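Local coordinates for acyl-ACP thioesterase (Bacteroides thetaiotaomicron, PDB 2ESS), which probably hydrolyses the thioester of fatty acyl-acyl carrier protein, releasing free fatty acid in lipid biosynthesis, at residues A[7-17]-A[73-84]. Numbering follows the deposited sequence.
Sequences KIGTYQFVAEP and PYQYEKFSVQTW
Phe13 CB sits over one face of the Phe79 ring, a CH-pi contact 3.7 Å from the ring centroid. Pro73 CG covers the opposite face, and Ala15 N lies at the edge. The two phenyl planes are inclined at 33°. With chi1 at 70°, Phe79 CG is tucked between the backbone N and C, and the ring lies against Phe13 CB with CE1 near Ala15 N. With an alanine here, Phe13 CB and Pro73 CG would probably face each other across a gap, and the Phe13 ring would be likely to sit less firmly. Phe13 CE2 also reaches Val81 CG2 at 3.7 Å. Farther along the same face, Thr83 CG2 meets the edge of the Tyr11 ring in its plane. Helix 28-45 packs against this face, with Cys38 touching both Tyr11 and Phe13. Within this chain, strand 9-14 is the outermost strand at one end of the antiparallel hotdog sheet, whose long helix lies across it. Six backbone hydrogen bonds join Gly9, Tyr11 and Phe13 to Thr83, Val81 and Phe79. On the other face, the Thr10 and Gln82 side chains lie alongside each other, pointing the same way, with Thr10 OG1 3.4 Å from Gln82 CG. Beyond the strand, Ala15 N donates to Glu77 O, and Tyr76 N to Ala15 O at 2.7 Å. These bonds grip the type II turn Tyr74-Glu77. The Tyr76 side chain crosses Pro17 at about a right angle, Pro17 CG lying 3.2 Å from Tyr76 OH. A water donates to both Pro17 O and Gln75 OE1.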
loop_
_atom_site.group_PDB
_atom_site.type_symbol
_atom_site.label_atom_id
_atom_site.label_comp_id
_atom_site.label_asym_id
_atom_site.label_seq_id
_atom_site.Cartn_x
_atom_site.Cartn_y
_atom_site.Cartn_z
ATOM N N LYS A 7 17.224 23.121 6.247
ATOM C CA LYS A 7 17.708 21.872 5.657
ATOM C C LYS A 7 16.750 20.703 5.859
ATOM O O LYS A 7 16.989 19.629 5.346
ATOM C CB LYS A 7 19.045 21.508 6.286
ATOM C CG LYS A 7 20.105 22.569 6.093
ATOM C CD LYS A 7 21.227 22.415 7.068
ATOM C CE LYS A 7 22.369 23.364 6.741
ATOM N NZ LYS A 7 23.567 23.043 7.562
ATOM N N ILE A 8 15.691 20.920 6.633
ATOM C CA ILE A 8 14.650 19.926 6.914
ATOM C C ILE A 8 13.526 19.985 5.876
ATOM O O ILE A 8 13.039 21.045 5.520
ATOM C CB ILE A 8 14.069 20.107 8.364
ATOM C CG1 ILE A 8 15.201 20.007 9.388
ATOM C CG2 ILE A 8 13.003 19.065 8.655
ATOM C CD1 ILE A 8 14.848 20.556 10.778
ATOM N N GLY A 9 13.150 18.835 5.347
ATOM C CA GLY A 9 11.959 18.712 4.561
ATOM C C GLY A 9 10.817 18.236 5.445
ATOM O O GLY A 9 10.980 17.289 6.215
ATOM N N THR A 10 9.653 18.846 5.280
ATOM C CA THR A 10 8.432 18.486 6.025
ATOM C C THR A 10 7.285 18.143 5.082
ATOM O O THR A 10 6.966 18.906 4.195
ATOM C CB THR A 10 7.951 19.664 6.954
ATOM O OG1 THR A 10 9.053 20.153 7.736
ATOM C CG2 THR A 10 6.775 19.210 7.869
ATOM N N TYR A 11 6.653 16.996 5.289
ATOM C CA TYR A 11 5.677 16.450 4.355
ATOM C C TYR A 11 4.437 16.058 5.121
ATOM O O TYR A 11 4.544 15.493 6.193
ATOM C CB TYR A 11 6.287 15.263 3.594
ATOM C CG TYR A 11 7.596 15.672 2.952
ATOM C CD1 TYR A 11 7.631 16.448 1.805
ATOM C CD2 TYR A 11 8.807 15.373 3.565
ATOM C CE1 TYR A 11 8.839 16.863 1.268
ATOM C CE2 TYR A 11 10.024 15.788 3.024
ATOM C CZ TYR A 11 10.039 16.521 1.883
ATOM O OH TYR A 11 11.269 16.915 1.390
ATOM N N GLN A 12 3.282 16.422 4.575
ATOM C CA GLN A 12 1.975 16.231 5.201
ATOM C C GLN A 12 1.218 15.028 4.658
ATOM O O GLN A 12 1.153 14.794 3.449
ATOM C CB GLN A 12 1.086 17.464 4.974
ATOM C CG GLN A 12 1.647 18.770 5.477
ATOM C CD GLN A 12 1.853 18.743 6.963
ATOM O OE1 GLN A 12 1.030 18.191 7.701
ATOM N NE2 GLN A 12 2.974 19.305 7.417
ATOM N N PHE A 13 0.631 14.260 5.563
ATOM C CA PHE A 13 -0.146 13.077 5.204
ATOM C C PHE A 13 -1.449 12.967 5.993
ATOM O O PHE A 13 -1.643 13.641 6.993
ATOM C CB PHE A 13 0.685 11.836 5.450
ATOM C CG PHE A 13 1.965 11.828 4.717
ATOM C CD1 PHE A 13 1.977 11.571 3.356
ATOM C CD2 PHE A 13 3.158 12.127 5.357
ATOM C CE1 PHE A 13 3.173 11.589 2.649
ATOM C CE2 PHE A 13 4.367 12.125 4.656
ATOM C CZ PHE A 13 4.375 11.858 3.309
ATOM N N VAL A 14 -2.328 12.104 5.517
ATOM C CA VAL A 14 -3.501 11.670 6.281
ATOM C C VAL A 14 -3.478 10.144 6.323
ATOM O O VAL A 14 -3.227 9.512 5.287
ATOM C CB VAL A 14 -4.802 12.137 5.609
ATOM C CG1 VAL A 14 -6.021 11.660 6.407
ATOM C CG2 VAL A 14 -4.816 13.650 5.467
ATOM N N ALA A 15 -3.758 9.541 7.487
ATOM C CA ALA A 15 -3.839 8.076 7.615
ATOM C C ALA A 15 -5.125 7.499 6.941
ATOM O O ALA A 15 -6.228 7.607 7.462
ATOM C CB ALA A 15 -3.775 7.671 9.085
ATOM N N GLU A 16 -4.961 6.867 5.788
ATOM C CA GLU A 16 -6.093 6.344 5.027
ATOM C C GLU A 16 -6.539 4.974 5.557
ATOM O O GLU A 16 -5.708 4.192 6.090
ATOM C CB GLU A 16 -5.708 6.162 3.540
ATOM C CG GLU A 16 -4.987 7.332 2.875
ATOM C CD GLU A 16 -4.245 6.921 1.559
ATOM O OE1 GLU A 16 -4.406 5.749 1.090
ATOM O OE2 GLU A 16 -3.485 7.771 1.014
ATOM N N PRO A 17 -7.834 4.627 5.356
ATOM C CA PRO A 17 -8.438 3.388 5.867
ATOM C C PRO A 17 -7.778 2.092 5.428
ATOM O O PRO A 17 -7.768 1.099 6.179
ATOM C CB PRO A 17 -9.872 3.454 5.301
ATOM C CG PRO A 17 -10.115 4.887 5.095
ATOM C CD PRO A 17 -8.835 5.443 4.637
ATOM N N PRO A 73 -0.063 7.249 14.109
ATOM C CA PRO A 73 -1.294 7.977 13.745
ATOM C C PRO A 73 -2.548 7.093 13.616
ATOM O O PRO A 73 -2.443 5.941 13.190
ATOM C CB PRO A 73 -0.960 8.537 12.368
ATOM C CG PRO A 73 0.463 8.556 12.282
ATOM C CD PRO A 73 1.008 7.450 13.138
ATOM N N TYR A 74 -3.703 7.656 13.935
ATOM C CA TYR A 74 -4.989 6.973 13.819
ATOM C C TYR A 74 -5.698 7.258 12.489
ATOM O O TYR A 74 -5.491 8.297 11.854
ATOM C CB TYR A 74 -5.881 7.367 14.997
ATOM C CG TYR A 74 -7.166 6.585 15.124
ATOM C CD1 TYR A 74 -7.193 5.368 15.783
ATOM C CD2 TYR A 74 -8.359 7.076 14.601
ATOM C CE1 TYR A 74 -8.379 4.648 15.927
ATOM C CE2 TYR A 74 -9.559 6.356 14.722
ATOM C CZ TYR A 74 -9.556 5.135 15.387
ATOM O OH TYR A 74 -10.708 4.414 15.537
ATOM N N GLN A 75 -6.557 6.328 12.078
ATOM C CA GLN A 75 -7.311 6.440 10.848
ATOM C C GLN A 75 -7.907 7.832 10.693
ATOM O O GLN A 75 -8.513 8.349 11.616
ATOM C CB GLN A 75 -8.432 5.392 10.820
ATOM C CG GLN A 75 -9.122 5.313 9.497
ATOM C CD GLN A 75 -10.197 4.242 9.459
ATOM O OE1 GLN A 75 -9.977 3.158 8.948
ATOM N NE2 GLN A 75 -11.341 4.535 10.036
ATOM N N TYR A 76 -7.692 8.421 9.518
ATOM C CA TYR A 76 -8.147 9.771 9.155
ATOM C C TYR A 76 -7.480 10.978 9.843
ATOM O O TYR A 76 -7.837 12.107 9.548
ATOM C CB TYR A 76 -9.657 9.903 9.275
ATOM C CG TYR A 76 -10.413 9.080 8.284
ATOM C CD1 TYR A 76 -10.169 9.196 6.911
ATOM C CD2 TYR A 76 -11.362 8.190 8.711
ATOM C CE1 TYR A 76 -10.881 8.439 6.004
ATOM C CE2 TYR A 76 -12.072 7.429 7.830
ATOM C CZ TYR A 76 -11.837 7.548 6.493
ATOM O OH TYR A 76 -12.586 6.766 5.659
ATOM N N GLU A 77 -6.488 10.746 10.696
ATOM C CA GLU A 77 -5.750 11.843 11.295
ATOM C C GLU A 77 -4.675 12.325 10.347
ATOM O O GLU A 77 -4.072 11.543 9.618
ATOM C CB GLU A 77 -5.057 11.416 12.572
ATOM C CG GLU A 77 -5.943 11.026 13.685
ATOM C CD GLU A 77 -5.163 10.798 14.993
ATOM O OE1 GLU A 77 -3.912 10.466 14.977
ATOM O OE2 GLU A 77 -5.827 10.956 16.038
ATOM N N LYS A 78 -4.433 13.624 10.395
ATOM C CA LYS A 78 -3.284 14.207 9.766
ATOM C C LYS A 78 -2.060 13.846 10.574
ATOM O O LYS A 78 -2.119 13.686 11.796
ATOM C CB LYS A 78 -3.408 15.722 9.729
ATOM C CG LYS A 78 -4.488 16.237 8.780
ATOM C CD LYS A 78 -4.617 17.760 8.917
ATOM C CE LYS A 78 -5.841 18.288 8.199
ATOM N NZ LYS A 78 -6.181 19.645 8.704
ATOM N N PHE A 79 -0.958 13.738 9.864
ATOM C CA PHE A 79 0.344 13.593 10.445
ATOM C C PHE A 79 1.381 14.137 9.488
ATOM O O PHE A 79 1.089 14.444 8.341
ATOM C CB PHE A 79 0.627 12.138 10.883
ATOM C CG PHE A 79 0.818 11.147 9.757
ATOM C CD1 PHE A 79 -0.284 10.546 9.151
ATOM C CD2 PHE A 79 2.101 10.757 9.350
ATOM C CE1 PHE A 79 -0.147 9.611 8.136
ATOM C CE2 PHE A 79 2.252 9.795 8.340
ATOM C CZ PHE A 79 1.134 9.222 7.739
ATOM N N SER A 80 2.594 14.300 9.972
ATOM C CA SER A 80 3.657 14.751 9.081
ATOM C C SER A 80 4.977 14.071 9.388
ATOM O O SER A 80 5.173 13.501 10.482
ATOM C CB SER A 80 3.770 16.282 9.123
ATOM O OG SER A 80 4.078 16.681 10.411
ATOM N N VAL A 81 5.847 14.120 8.390
ATOM C CA VAL A 81 7.175 13.564 8.474
ATOM C C VAL A 81 8.170 14.684 8.186
ATOM O O VAL A 81 8.029 15.442 7.204
ATOM C CB VAL A 81 7.336 12.425 7.466
ATOM C CG1 VAL A 81 8.796 11.906 7.436
ATOM C CG2 VAL A 81 6.324 11.316 7.736
ATOM N N GLN A 82 9.179 14.791 9.036
ATOM C CA GLN A 82 10.328 15.660 8.785
ATOM C C GLN A 82 11.519 14.740 8.533
ATOM O O GLN A 82 11.638 13.691 9.153
ATOM C CB GLN A 82 10.616 16.568 9.972
ATOM C CG GLN A 82 9.690 17.756 10.082
ATOM C CD GLN A 82 9.820 18.457 11.394
ATOM O OE1 GLN A 82 10.423 17.948 12.325
ATOM N NE2 GLN A 82 9.253 19.630 11.476
ATOM N N THR A 83 12.403 15.163 7.642
ATOM C CA THR A 83 13.592 14.398 7.322
ATOM C C THR A 83 14.747 15.335 6.982
ATOM O O THR A 83 14.554 16.460 6.500
ATOM C CB THR A 83 13.304 13.411 6.163
ATOM O OG1 THR A 83 14.446 12.583 5.986
ATOM C CG2 THR A 83 12.917 14.153 4.868
ATOM N N TRP A 84 15.951 14.851 7.242
ATOM C CA TRP A 84 17.150 15.624 7.069
ATOM C C TRP A 84 18.328 14.658 7.051
ATOM O O TRP A 84 18.229 13.527 7.544
ATOM C CB TRP A 84 17.310 16.646 8.220
ATOM C CG TRP A 84 17.463 16.030 9.560
ATOM C CD1 TRP A 84 18.628 15.688 10.180
ATOM C CD2 TRP A 84 16.408 15.654 10.446
ATOM N NE1 TRP A 84 18.360 15.114 11.394
ATOM C CE2 TRP A 84 17.000 15.087 11.581
ATOM C CE3 TRP A 84 15.011 15.733 10.376
ATOM C CZ2 TRP A 84 16.255 14.626 12.651
ATOM C CZ3 TRP A 84 14.274 15.272 11.427
ATOM C CH2 TRP A 84 14.895 14.720 12.556
HETATM O O HOH W 1 -9.629 0.658 8.079
#